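Long-range contact in trypsin inhibitor BGIT (Momordica charantia, PDB 1VBW), which inhibits the serine endopeptidase trypsin and belongs to the potato type I inhibitor family: residues V51-T56 against R63-G68. Residues are numbered along the deposited sequence; the frame is centred on the assembly and turned at random.
Sequences VRVWVT and RPPTIG. With NA (sodium ion), chain C.
Val51 packs against Pro65 and Ile67 where strand 50-55 meets the C-terminal segment 63-68. The two run antiparallel, as a beta hairpin at one side of the sheet in this potato inhibitor fold. Val51 gives most to the contact. With CG1 anti to the backbone N (chi1 176°), Val51 turns this methyl to Pro65 CB, 3.7 Å away, and leaves CG2 for Ile67 CG1 at 3.8 Å. In both pairs the side chains cross obliquely. Ile24 of helix 17-27 touches Val51, Val53 and Pro65, so this apolar patch belongs to the core between sheet and helix. An alanine at Val51 would probably open a gap between Pro65, Ile67 and the helix, because both methyl groups that fill it are gone.

At the other end, Trp54 CB and Arg63 CG touch at 3.8 Å. Arg63 then bends at chi2 (-72°), which takes CD away from Trp54 CB.

No direct hydrogen bond joins the segments; two waters bridge the backbones instead. One donates to Arg52 O and Arg63 O and accepts from Trp54 N. A second donates to Arg52 O at 2.7 Å and accepts from Thr66 N. Thr66 O, Gly68 O and a third water each bind a sodium ion at 2.7 Å. Arg52 borders the site with its backbone N, 2.9 Å from the sodium ion. The other carboxylate oxygen, Gly68 OXT, forms a salt bridge with Arg50 NH1.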
ATOM      1  N   VAL A  51      -0.696   4.621  -1.603  1.00  5.07           N
ATOM      2  CA  VAL A  51       0.015   3.347  -1.387  1.00  5.47           C
ATOM      3  C   VAL A  51      -0.932   2.233  -1.817  1.00  5.49           C
ATOM      4  O   VAL A  51      -1.900   1.953  -1.103  1.00  6.73           O
ATOM      5  CB  VAL A  51       0.491   3.165   0.046  1.00  5.50           C
ATOM      6  CG1 VAL A  51       1.142   1.789   0.218  1.00  6.56           C
ATOM      7  CG2 VAL A  51       1.478   4.249   0.454  1.00  5.90           C
ATOM      8  N   ARG A  52      -0.629   1.594  -2.917  1.00  6.31           N
ATOM      9  CA  ARG A  52      -1.376   0.405  -3.321  1.00  6.66           C
ATOM     10  C   ARG A  52      -0.999  -0.785  -2.463  1.00  6.20           C
ATOM     11  O   ARG A  52       0.201  -1.058  -2.300  1.00  7.75           O
ATOM     12  CB  ARG A  52      -1.131   0.130  -4.801  1.00  8.38           C
ATOM     13  CG  ARG A  52      -1.767   1.253  -5.627  1.00 12.76           C
ATOM     14  CD  ARG A  52      -1.560   1.118  -7.087  1.00 19.11           C
ATOM     15  NE  ARG A  52      -2.472   2.087  -7.713  1.00 16.30           N
ATOM     16  CZ  ARG A  52      -1.919   2.618  -8.828  1.00 14.04           C
ATOM     17  NH1 ARG A  52      -0.721   2.186  -9.119  1.00 24.62           N
ATOM     18  NH2 ARG A  52      -2.675   3.430  -9.446  1.00 14.94           N
ATOM     19  N   VAL A  53      -1.976  -1.476  -1.969  1.00  5.68           N
ATOM     20  CA  VAL A  53      -1.824  -2.670  -1.181  1.00  5.91           C
ATOM     21  C   VAL A  53      -2.409  -3.827  -1.995  1.00  5.44           C
ATOM     22  O   VAL A  53      -3.609  -3.978  -2.053  1.00  6.25           O
ATOM     23  CB  VAL A  53      -2.478  -2.548   0.189  1.00  6.06           C
ATOM     24  CG1 VAL A  53      -2.269  -3.833   0.989  1.00  6.98           C
ATOM     25  CG2 VAL A  53      -1.901  -1.348   0.958  1.00  7.29           C
ATOM     26  N   TRP A  54      -1.492  -4.570  -2.643  1.00  5.83           N
ATOM     27  CA  TRP A  54      -1.901  -5.624  -3.554  1.00  5.83           C
ATOM     28  C   TRP A  54      -2.149  -6.913  -2.766  1.00  5.78           C
ATOM     29  O   TRP A  54      -1.241  -7.364  -2.067  1.00  7.23           O
ATOM     30  CB  TRP A  54      -0.821  -5.866  -4.591  1.00  6.81           C
ATOM     31  CG  TRP A  54      -0.624  -4.711  -5.533  1.00  6.83           C
ATOM     32  CD1 TRP A  54       0.363  -3.753  -5.490  1.00  7.80           C
ATOM     33  CD2 TRP A  54      -1.420  -4.456  -6.690  1.00  7.20           C
ATOM     34  NE1 TRP A  54       0.202  -2.881  -6.561  1.00  8.84           N
ATOM     35  CE2 TRP A  54      -0.879  -3.296  -7.311  1.00  7.72           C
ATOM     36  CE3 TRP A  54      -2.519  -5.064  -7.270  1.00  8.53           C
ATOM     37  CZ2 TRP A  54      -1.432  -2.744  -8.482  1.00  8.95           C
ATOM     38  CZ3 TRP A  54      -3.066  -4.535  -8.433  1.00  9.78           C
ATOM     39  CH2 TRP A  54      -2.504  -3.400  -9.013  1.00 10.08           C
ATOM     40  N   VAL A  55      -3.340  -7.473  -2.909  1.00  6.21           N
ATOM     41  CA  VAL A  55      -3.745  -8.598  -2.059  1.00  6.32           C
ATOM     42  C   VAL A  55      -4.163  -9.787  -2.920  1.00  6.83           C
ATOM     43  O   VAL A  55      -4.591  -9.703  -4.075  1.00  7.75           O
ATOM     44  CB  VAL A  55      -4.867  -8.226  -1.114  1.00  6.85           C
ATOM     45  CG1 VAL A  55      -4.402  -7.151  -0.115  1.00  7.65           C
ATOM     46  CG2 VAL A  55      -6.128  -7.807  -1.819  1.00  8.02           C
ATOM     47  N   THR A  56      -4.056 -10.969  -2.277  1.00  7.50           N
ATOM     48  CA  THR A  56      -4.582 -12.207  -2.842  1.00  8.45           C
ATOM     49  C   THR A  56      -6.113 -12.203  -2.758  1.00  8.16           C
ATOM     50  O   THR A  56      -6.759 -11.348  -2.165  1.00  8.74           O
ATOM     51  CB  THR A  56      -4.044 -13.421  -2.084  1.00  8.60           C
ATOM     52  OG1 THR A  56      -4.696 -13.426  -0.802  1.00  8.01           O
ATOM     53  CG2 THR A  56      -2.548 -13.415  -1.964  1.00 10.01           C
ATOM     54  N   ARG A  63       2.476  -8.147  -2.260  1.00  6.69           N
ATOM     55  CA  ARG A  63       3.572  -7.343  -2.808  1.00  6.78           C
ATOM     56  C   ARG A  63       3.958  -6.298  -1.740  1.00  6.44           C
ATOM     57  O   ARG A  63       3.070  -5.903  -0.959  1.00  6.81           O
ATOM     58  CB  ARG A  63       3.180  -6.563  -4.064  1.00  8.13           C
ATOM     59  CG  ARG A  63       2.618  -7.418  -5.210  1.00  8.41           C
ATOM     60  CD  ARG A  63       3.730  -8.244  -5.875  1.00 11.25           C
ATOM     61  NE  ARG A  63       3.224  -8.920  -7.061  1.00 11.83           N
ATOM     62  CZ  ARG A  63       2.509 -10.015  -7.102  1.00 11.35           C
ATOM     63  NH1 ARG A  63       2.092 -10.525  -8.274  1.00 15.26           N
ATOM     64  NH2 ARG A  63       2.202 -10.659  -5.956  1.00 11.49           N
ATOM     65  N   PRO A  64       5.185  -5.829  -1.693  1.00  7.22           N
ATOM     66  CA  PRO A  64       5.579  -4.822  -0.626  1.00  7.12           C
ATOM     67  C   PRO A  64       4.921  -3.484  -0.883  1.00  6.63           C
ATOM     68  O   PRO A  64       5.170  -2.867  -1.932  1.00  7.97           O
ATOM     69  CB  PRO A  64       7.128  -4.723  -0.789  1.00  8.63           C
ATOM     70  CG  PRO A  64       7.375  -5.208  -2.154  1.00 12.79           C
ATOM     71  CD  PRO A  64       6.340  -6.183  -2.536  1.00  8.64           C
ATOM     72  N   PRO A  65       4.049  -3.000  -0.016  1.00  5.96           N
ATOM     73  CA  PRO A  65       3.394  -1.732  -0.289  1.00  6.16           C
ATOM     74  C   PRO A  65       4.393  -0.587  -0.346  1.00  5.88           C
ATOM     75  O   PRO A  65       5.240  -0.468   0.529  1.00  6.69           O
ATOM     76  CB  PRO A  65       2.408  -1.576   0.872  1.00  6.42           C
ATOM     77  CG  PRO A  65       2.144  -2.983   1.349  1.00  6.78           C
ATOM     78  CD  PRO A  65       3.486  -3.654   1.192  1.00  6.32           C
ATOM     79  N   THR A  66       4.249   0.254  -1.366  1.00  5.98           N
ATOM     80  CA  THR A  66       5.177   1.355  -1.587  0.61  7.28           C
ATOM     81  C   THR A  66       4.379   2.564  -2.062  1.00  6.62           C
ATOM     82  O   THR A  66       3.407   2.399  -2.795  1.00  8.06           O
ATOM     83  CB  THR A  66       6.187   0.882  -2.669  0.61  9.65           C
ATOM     84  OG1 THR A  66       6.850  -0.309  -2.141  0.61 12.21           O
ATOM     85  CG2 THR A  66       7.223   1.949  -2.897  0.61 10.54           C
ATOM     86  N   ILE A  67       4.808   3.761  -1.707  1.00  6.41           N
ATOM     87  CA  ILE A  67       4.214   4.976  -2.268  1.00  6.19           C
ATOM     88  C   ILE A  67       4.365   4.963  -3.781  1.00  6.53           C
ATOM     89  O   ILE A  67       5.410   4.626  -4.351  1.00  8.75           O
ATOM     90  CB  ILE A  67       4.849   6.237  -1.697  1.00  6.25           C
ATOM     91  CG1 ILE A  67       4.527   6.393  -0.206  1.00  7.23           C
ATOM     92  CG2 ILE A  67       4.414   7.460  -2.489  1.00  7.67           C
ATOM     93  CD1 ILE A  67       5.120   7.630   0.462  1.00  8.79           C
ATOM     94  N   GLY A  68       3.298   5.341  -4.464  1.00  6.75           N
ATOM     95  CA  GLY A  68       3.323   5.598  -5.903  1.00  8.38           C
ATOM     96  C   GLY A  68       1.971   5.523  -6.542  1.00  8.70           C
ATOM     97  O   GLY A  68       1.039   4.943  -5.949  1.00  8.52           O
ATOM     98  OXT GLY A  68       1.900   6.040  -7.676  1.00 11.15           O
TER
HETATM   99 NA    NA C1103       1.432   2.635  -4.626  1.00 11.60          NA
HETATM  100  O   HOH W   1       1.252  -4.080  -2.033  1.00  7.25           O
HETATM  101  O   HOH W   2       2.520  -0.571  -3.528  1.00  8.01           O
HETATM  102  O   HOH W   3       3.122   0.819  -5.763  1.00 19.27           O